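Local structure of ribose-phosphate pyrophosphokinase (4TWB) at residues A[10-22]-A[279-291]. The protein makes phosphoribosyl diphosphate (PRPP) by transferring the pyrophosphoryl group of ATP to the 1-hydroxyl of ribose 5-phosphate, a magnesium-dependent reaction. Numbering follows the deposited sequence.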
ATOM      1  N   ASN A  10     -13.462  -9.926   7.872  1.00 39.99           N
ATOM      2  CA  ASN A  10     -14.405 -10.651   7.022  1.00 44.29           C
ATOM      3  C   ASN A  10     -15.541 -11.208   7.853  1.00 53.03           C
ATOM      4  O   ASN A  10     -15.955 -12.352   7.700  1.00 58.49           O
ATOM      5  CB  ASN A  10     -13.703 -11.728   6.202  1.00 57.51           C
ATOM      6  CG  ASN A  10     -12.798 -11.142   5.137  1.00 54.80           C
ATOM      7  OD1 ASN A  10     -13.266 -10.646   4.107  1.00 41.02           O
ATOM      8  ND2 ASN A  10     -11.489 -11.203   5.377  1.00 46.53           N
ATOM      9  N   GLY A  11     -16.039 -10.361   8.744  1.00 57.65           N
ATOM     10  CA  GLY A  11     -17.036 -10.758   9.711  1.00 41.91           C
ATOM     11  C   GLY A  11     -16.348 -11.165  10.993  1.00 43.32           C
ATOM     12  O   GLY A  11     -16.991 -11.345  12.024  1.00 54.12           O
ATOM     13  N   ILE A  12     -15.030 -11.304  10.930  1.00 34.93           N
ATOM     14  CA  ILE A  12     -14.283 -11.830  12.064  1.00 41.07           C
ATOM     15  C   ILE A  12     -14.377 -10.938  13.300  1.00 47.78           C
ATOM     16  O   ILE A  12     -14.456 -11.441  14.425  1.00 48.77           O
ATOM     17  CB  ILE A  12     -12.806 -12.081  11.718  1.00 35.46           C
ATOM     18  CG1 ILE A  12     -12.680 -13.252  10.753  1.00 25.08           C
ATOM     19  CG2 ILE A  12     -12.011 -12.379  12.970  1.00 22.10           C
ATOM     20  CD1 ILE A  12     -11.256 -13.547  10.358  1.00 28.94           C
ATOM     21  N   ASP A  13     -14.369  -9.623  13.092  1.00 41.42           N
ATOM     22  CA  ASP A  13     -14.508  -8.681  14.201  1.00 46.68           C
ATOM     23  C   ASP A  13     -15.868  -8.847  14.898  1.00 48.87           C
ATOM     24  O   ASP A  13     -15.951  -8.857  16.124  1.00 42.94           O
ATOM     25  CB  ASP A  13     -14.308  -7.234  13.720  1.00 38.60           C
ATOM     26  CG  ASP A  13     -15.309  -6.823  12.638  1.00 54.81           C
ATOM     27  OD1 ASP A  13     -15.738  -7.688  11.830  1.00 59.08           O
ATOM     28  OD2 ASP A  13     -15.662  -5.625  12.593  1.00 43.58           O
ATOM     29  N   GLU A  14     -16.927  -8.998  14.109  1.00 41.92           N
ATOM     30  CA  GLU A  14     -18.268  -9.142  14.651  1.00 45.11           C
ATOM     31  C   GLU A  14     -18.479 -10.451  15.387  1.00 55.86           C
ATOM     32  O   GLU A  14     -19.046 -10.472  16.479  1.00 54.02           O
ATOM     33  CB  GLU A  14     -19.305  -9.010  13.551  1.00 47.55           C
ATOM     34  CG  GLU A  14     -19.508  -7.584  13.140  1.00 82.43           C
ATOM     35  CD  GLU A  14     -20.968  -7.205  13.145  1.00111.66           C
ATOM     36  OE1 GLU A  14     -21.808  -8.132  13.059  1.00108.46           O
ATOM     37  OE2 GLU A  14     -21.272  -5.987  13.214  1.00108.15           O
ATOM     38  N   SER A  15     -18.036 -11.550  14.795  1.00 46.46           N
ATOM     39  CA  SER A  15     -18.235 -12.829  15.459  1.00 57.86           C
ATOM     40  C   SER A  15     -17.287 -12.998  16.660  1.00 48.57           C
ATOM     41  O   SER A  15     -17.639 -13.652  17.638  1.00 52.60           O
ATOM     42  CB  SER A  15     -18.216 -14.022  14.476  1.00 46.18           C
ATOM     43  OG  SER A  15     -16.908 -14.395  14.106  1.00 56.00           O
ATOM     44  N   LEU A  16     -16.112 -12.379  16.612  1.00 38.80           N
ATOM     45  CA  LEU A  16     -15.251 -12.365  17.793  1.00 45.53           C
ATOM     46  C   LEU A  16     -15.886 -11.570  18.940  1.00 53.09           C
ATOM     47  O   LEU A  16     -15.617 -11.826  20.118  1.00 50.30           O
ATOM     48  CB  LEU A  16     -13.874 -11.784  17.475  1.00 37.38           C
ATOM     49  CG  LEU A  16     -12.799 -12.723  16.921  1.00 53.70           C
ATOM     50  CD1 LEU A  16     -11.483 -11.966  16.870  1.00 33.70           C
ATOM     51  CD2 LEU A  16     -12.654 -14.024  17.743  1.00 30.92           C
ATOM     52  N   SER A  17     -16.715 -10.595  18.585  1.00 44.10           N
ATOM     53  CA  SER A  17     -17.418  -9.796  19.582  1.00 52.14           C
ATOM     54  C   SER A  17     -18.446 -10.637  20.338  1.00 54.01           C
ATOM     55  O   SER A  17     -18.532 -10.568  21.560  1.00 56.85           O
ATOM     56  CB  SER A  17     -18.111  -8.602  18.915  1.00 52.65           C
ATOM     57  OG  SER A  17     -18.771  -7.807  19.877  1.00 37.20           O
ATOM     58  N   LYS A  18     -19.235 -11.419  19.605  1.00 44.99           N
ATOM     59  CA  LYS A  18     -20.178 -12.349  20.219  1.00 51.32           C
ATOM     60  C   LYS A  18     -19.440 -13.367  21.083  1.00 50.45           C
ATOM     61  O   LYS A  18     -19.667 -13.456  22.286  1.00 54.44           O
ATOM     62  CB  LYS A  18     -21.012 -13.069  19.148  1.00 49.72           C
ATOM     63  CG  LYS A  18     -21.944 -12.134  18.360  1.00 58.55           C
ATOM     64  CD  LYS A  18     -22.837 -12.883  17.369  1.00 83.19           C
ATOM     65  CE  LYS A  18     -23.981 -13.641  18.064  1.00110.70           C
ATOM     66  NZ  LYS A  18     -23.591 -14.968  18.651  1.00 70.36           N
ATOM     67  N   ILE A  19     -18.539 -14.114  20.458  1.00 40.87           N
ATOM     68  CA  ILE A  19     -17.787 -15.174  21.124  1.00 40.45           C
ATOM     69  C   ILE A  19     -17.111 -14.752  22.422  1.00 46.20           C
ATOM     70  O   ILE A  19     -17.113 -15.506  23.400  1.00 61.25           O
ATOM     71  CB  ILE A  19     -16.712 -15.763  20.182  1.00 43.67           C
ATOM     72  CG1 ILE A  19     -17.383 -16.504  19.022  1.00 35.44           C
ATOM     73  CG2 ILE A  19     -15.774 -16.690  20.923  1.00 28.05           C
ATOM     74  CD1 ILE A  19     -16.428 -16.895  17.926  1.00 37.41           C
ATOM     75  N   LEU A  20     -16.523 -13.563  22.440  1.00 46.09           N
ATOM     76  CA  LEU A  20     -15.777 -13.131  23.614  1.00 47.03           C
ATOM     77  C   LEU A  20     -16.612 -12.231  24.509  1.00 52.18           C
ATOM     78  O   LEU A  20     -16.210 -11.919  25.633  1.00 49.98           O
ATOM     79  CB  LEU A  20     -14.512 -12.399  23.189  1.00 50.67           C
ATOM     80  CG  LEU A  20     -13.519 -13.245  22.409  1.00 53.45           C
ATOM     81  CD1 LEU A  20     -12.419 -12.358  21.837  1.00 50.03           C
ATOM     82  CD2 LEU A  20     -12.940 -14.308  23.327  1.00 46.99           C
ATOM     83  N   SER A  21     -17.774 -11.824  23.998  1.00 55.93           N
ATOM     84  CA  SER A  21     -18.606 -10.806  24.646  1.00 62.56           C
ATOM     85  C   SER A  21     -17.784  -9.580  25.049  1.00 59.56           C
ATOM     86  O   SER A  21     -17.633  -9.247  26.228  1.00 66.10           O
ATOM     87  CB  SER A  21     -19.394 -11.404  25.814  1.00 57.79           C
ATOM     88  OG  SER A  21     -20.512 -12.116  25.314  1.00 48.00           O
ATOM     89  N   ILE A  22     -17.233  -8.943  24.029  1.00 58.19           N
ATOM     90  CA  ILE A  22     -16.469  -7.717  24.158  1.00 50.30           C
ATOM     91  C   ILE A  22     -17.144  -6.732  23.210  1.00 55.73           C
ATOM     92  O   ILE A  22     -17.653  -7.127  22.156  1.00 53.80           O
ATOM     93  CB  ILE A  22     -15.009  -7.951  23.737  1.00 46.06           C
ATOM     94  CG1 ILE A  22     -14.210  -8.570  24.880  1.00 55.01           C
ATOM     95  CG2 ILE A  22     -14.349  -6.670  23.320  1.00 60.24           C
ATOM     96  CD1 ILE A  22     -12.716  -8.611  24.608  1.00 50.67           C
ATOM     97  N   ILE A 279     -16.966 -23.619   0.092  1.00 44.43           N
ATOM     98  CA  ILE A 279     -17.229 -23.897   1.491  1.00 43.89           C
ATOM     99  C   ILE A 279     -16.321 -23.030   2.351  1.00 48.56           C
ATOM    100  O   ILE A 279     -15.099 -23.165   2.320  1.00 43.80           O
ATOM    101  CB  ILE A 279     -17.073 -25.393   1.796  1.00 58.42           C
ATOM    102  CG1 ILE A 279     -18.215 -26.168   1.123  1.00 43.13           C
ATOM    103  CG2 ILE A 279     -17.046 -25.631   3.291  1.00 46.76           C
ATOM    104  CD1 ILE A 279     -18.123 -27.660   1.279  1.00 67.90           C
ATOM    105  N   THR A 280     -16.925 -22.108   3.093  1.00 46.29           N
ATOM    106  CA  THR A 280     -16.146 -21.137   3.850  1.00 43.71           C
ATOM    107  C   THR A 280     -16.267 -21.351   5.340  1.00 42.55           C
ATOM    108  O   THR A 280     -17.335 -21.165   5.912  1.00 46.01           O
ATOM    109  CB  THR A 280     -16.576 -19.686   3.540  1.00 45.94           C
ATOM    110  OG1 THR A 280     -16.334 -19.383   2.155  1.00 55.20           O
ATOM    111  CG2 THR A 280     -15.795 -18.713   4.405  1.00 42.33           C
ATOM    112  N   ILE A 281     -15.162 -21.740   5.963  1.00 41.38           N
ATOM    113  CA  ILE A 281     -15.111 -21.902   7.413  1.00 38.21           C
ATOM    114  C   ILE A 281     -14.815 -20.566   8.083  1.00 35.99           C
ATOM    115  O   ILE A 281     -13.869 -19.885   7.719  1.00 47.07           O
ATOM    116  CB  ILE A 281     -14.013 -22.891   7.818  1.00 38.60           C
ATOM    117  CG1 ILE A 281     -14.275 -24.261   7.179  1.00 43.63           C
ATOM    118  CG2 ILE A 281     -13.919 -22.993   9.325  1.00 32.71           C
ATOM    119  CD1 ILE A 281     -13.173 -25.292   7.433  1.00 37.67           C
ATOM    120  N   ASP A 282     -15.630 -20.193   9.063  1.00 40.10           N
ATOM    121  CA  ASP A 282     -15.371 -18.999   9.869  1.00 37.34           C
ATOM    122  C   ASP A 282     -14.432 -19.399  11.011  1.00 38.74           C
ATOM    123  O   ASP A 282     -14.821 -20.115  11.928  1.00 39.95           O
ATOM    124  CB  ASP A 282     -16.692 -18.412  10.394  1.00 28.32           C
ATOM    125  CG  ASP A 282     -16.497 -17.366  11.475  1.00 50.53           C
ATOM    126  OD1 ASP A 282     -15.336 -16.975  11.741  1.00 38.52           O
ATOM    127  OD2 ASP A 282     -17.525 -16.940  12.059  1.00 51.02           O
ATOM    128  N   VAL A 283     -13.193 -18.943  10.932  1.00 32.13           N
ATOM    129  CA  VAL A 283     -12.155 -19.373  11.853  1.00 34.26           C
ATOM    130  C   VAL A 283     -12.062 -18.504  13.102  1.00 44.06           C
ATOM    131  O   VAL A 283     -11.075 -18.595  13.845  1.00 40.88           O
ATOM    132  CB  VAL A 283     -10.768 -19.364  11.177  1.00 40.77           C
ATOM    133  CG1 VAL A 283     -10.681 -20.476  10.142  1.00 31.43           C
ATOM    134  CG2 VAL A 283     -10.479 -17.988  10.551  1.00 29.99           C
ATOM    135  N   SER A 284     -13.074 -17.667  13.335  1.00 38.29           N
ATOM    136  CA  SER A 284     -13.097 -16.830  14.536  1.00 35.99           C
ATOM    137  C   SER A 284     -12.979 -17.679  15.807  1.00 38.97           C
ATOM    138  O   SER A 284     -12.259 -17.333  16.740  1.00 35.69           O
ATOM    139  CB  SER A 284     -14.378 -16.007  14.585  1.00 32.93           C
ATOM    140  OG  SER A 284     -14.574 -15.335  13.368  1.00 43.78           O
ATOM    141  N   GLN A 285     -13.702 -18.794  15.835  1.00 47.02           N
ATOM    142  CA  GLN A 285     -13.650 -19.701  16.977  1.00 45.41           C
ATOM    143  C   GLN A 285     -12.214 -20.167  17.294  1.00 41.70           C
ATOM    144  O   GLN A 285     -11.809 -20.219  18.458  1.00 44.29           O
ATOM    145  CB  GLN A 285     -14.587 -20.895  16.748  1.00 49.39           C
ATOM    146  CG  GLN A 285     -14.912 -21.676  18.014  1.00 90.62           C
ATOM    147  CD  GLN A 285     -15.428 -20.789  19.148  1.00102.32           C
ATOM    148  OE1 GLN A 285     -16.567 -20.302  19.109  1.00 78.04           O
ATOM    149  NE2 GLN A 285     -14.593 -20.595  20.179  1.00 67.11           N
ATOM    150  N   SER A 286     -11.445 -20.494  16.257  1.00 37.76           N
ATOM    151  CA  SER A 286     -10.046 -20.881  16.428  1.00 27.84           C
ATOM    152  C   SER A 286      -9.172 -19.713  16.883  1.00 41.47           C
ATOM    153  O   SER A 286      -8.232 -19.893  17.669  1.00 38.52           O
ATOM    154  CB  SER A 286      -9.486 -21.478  15.136  1.00 29.09           C
ATOM    155  OG  SER A 286     -10.060 -22.748  14.850  1.00 49.91           O
ATOM    156  N   ILE A 287      -9.468 -18.513  16.384  1.00 41.32           N
ATOM    157  CA  ILE A 287      -8.717 -17.324  16.784  1.00 38.26           C
ATOM    158  C   ILE A 287      -8.983 -17.012  18.258  1.00 38.82           C
ATOM    159  O   ILE A 287      -8.060 -16.670  18.993  1.00 33.34           O
ATOM    160  CB  ILE A 287      -9.048 -16.097  15.897  1.00 38.66           C
ATOM    161  CG1 ILE A 287      -8.416 -16.243  14.515  1.00 38.57           C
ATOM    162  CG2 ILE A 287      -8.526 -14.827  16.515  1.00 33.51           C
ATOM    163  CD1 ILE A 287      -9.106 -15.393  13.446  1.00 29.45           C
ATOM    164  N   ALA A 288     -10.238 -17.164  18.687  1.00 40.81           N
ATOM    165  CA  ALA A 288     -10.631 -16.874  20.068  1.00 37.20           C
ATOM    166  C   ALA A 288      -9.841 -17.676  21.084  1.00 44.72           C
ATOM    167  O   ALA A 288      -9.409 -17.136  22.105  1.00 43.15           O
ATOM    168  CB  ALA A 288     -12.119 -17.100  20.271  1.00 24.10           C
ATOM    169  N   LEU A 289      -9.668 -18.969  20.815  1.00 44.03           N
ATOM    170  CA  LEU A 289      -8.929 -19.831  21.734  1.00 53.26           C
ATOM    171  C   LEU A 289      -7.537 -19.291  21.969  1.00 58.58           C
ATOM    172  O   LEU A 289      -7.017 -19.339  23.085  1.00 57.81           O
ATOM    173  CB  LEU A 289      -8.771 -21.232  21.170  1.00 54.69           C
ATOM    174  CG  LEU A 289     -10.010 -22.077  20.970  1.00 62.42           C
ATOM    175  CD1 LEU A 289      -9.554 -23.428  20.490  1.00 38.49           C
ATOM    176  CD2 LEU A 289     -10.780 -22.191  22.269  1.00 62.33           C
ATOM    177  N   SER A 290      -6.936 -18.786  20.897  1.00 58.93           N
ATOM    178  CA  SER A 290      -5.513 -18.464  20.883  1.00 49.48           C
ATOM    179  C   SER A 290      -5.217 -17.107  21.488  1.00 48.81           C
ATOM    180  O   SER A 290      -4.058 -16.729  21.605  1.00 66.18           O
ATOM    181  CB  SER A 290      -4.968 -18.529  19.451  1.00 47.57           C
ATOM    182  OG  SER A 290      -5.450 -19.682  18.759  1.00 53.33           O
ATOM    183  N   LEU A 291      -6.266 -16.383  21.879  1.00 50.21           N
ATOM    184  CA  LEU A 291      -6.127 -15.049  22.474  1.00 54.39           C
ATOM    185  C   LEU A 291      -5.639 -15.124  23.921  1.00 90.89           C
ATOM    186  O   LEU A 291      -6.124 -14.380  24.780  1.00106.76           O
ATOM    187  CB  LEU A 291      -7.448 -14.270  22.403  1.00 39.55           C
ATOM    188  CG  LEU A 291      -7.786 -13.789  20.998  1.00 49.50           C
ATOM    189  CD1 LEU A 291      -9.101 -13.032  20.955  1.00 35.90           C
ATOM    190  CD2 LEU A 291      -6.655 -12.942  20.454  1.00 34.75           C
ATOM    191  OXT LEU A 291      -4.764 -15.932  24.262  1.00 81.59           O
TER
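S284 points its side chain into helix 12-20 as a knob among I12, S15, L16 and I19, with its OG 3.8 Å from CG1 of I12. D282, whose CG lies anti to its backbone N (chi1 167°), presents OD2 to OG of S15, which gives it a weak hydrogen bond. Its other oxygen, OD1, closes an Asx turn, receiving the backbone N of S284 at 2.9 Å from above the carboxylate plane. With D282 replaced by an alanine, the N-H of S284 would probably lose its Asx-turn acceptor and S15 its weak one. Helix 284-289 follows the edge strand 279-281 of the second PRTase-like domain and packs on helix 12-20 of the N-terminal one, joining the two domains; the helix axes cross at -56°. Further along, A288 offers only CB, which CG2 of I19 meets at 3.7 Å and CD2 of L16 at 4.0 Å. I287 crosses both I12 and L16 at about a right angle, touching CD1 of L16 with CG2. Q285, bent at chi2 (52°), swings its end back across I19, OE1 lying 3.6 Å from CD1. At the far end CD1 of L20 meets CD1 of L291, whose terminal carboxylate is salt-bridged to K140.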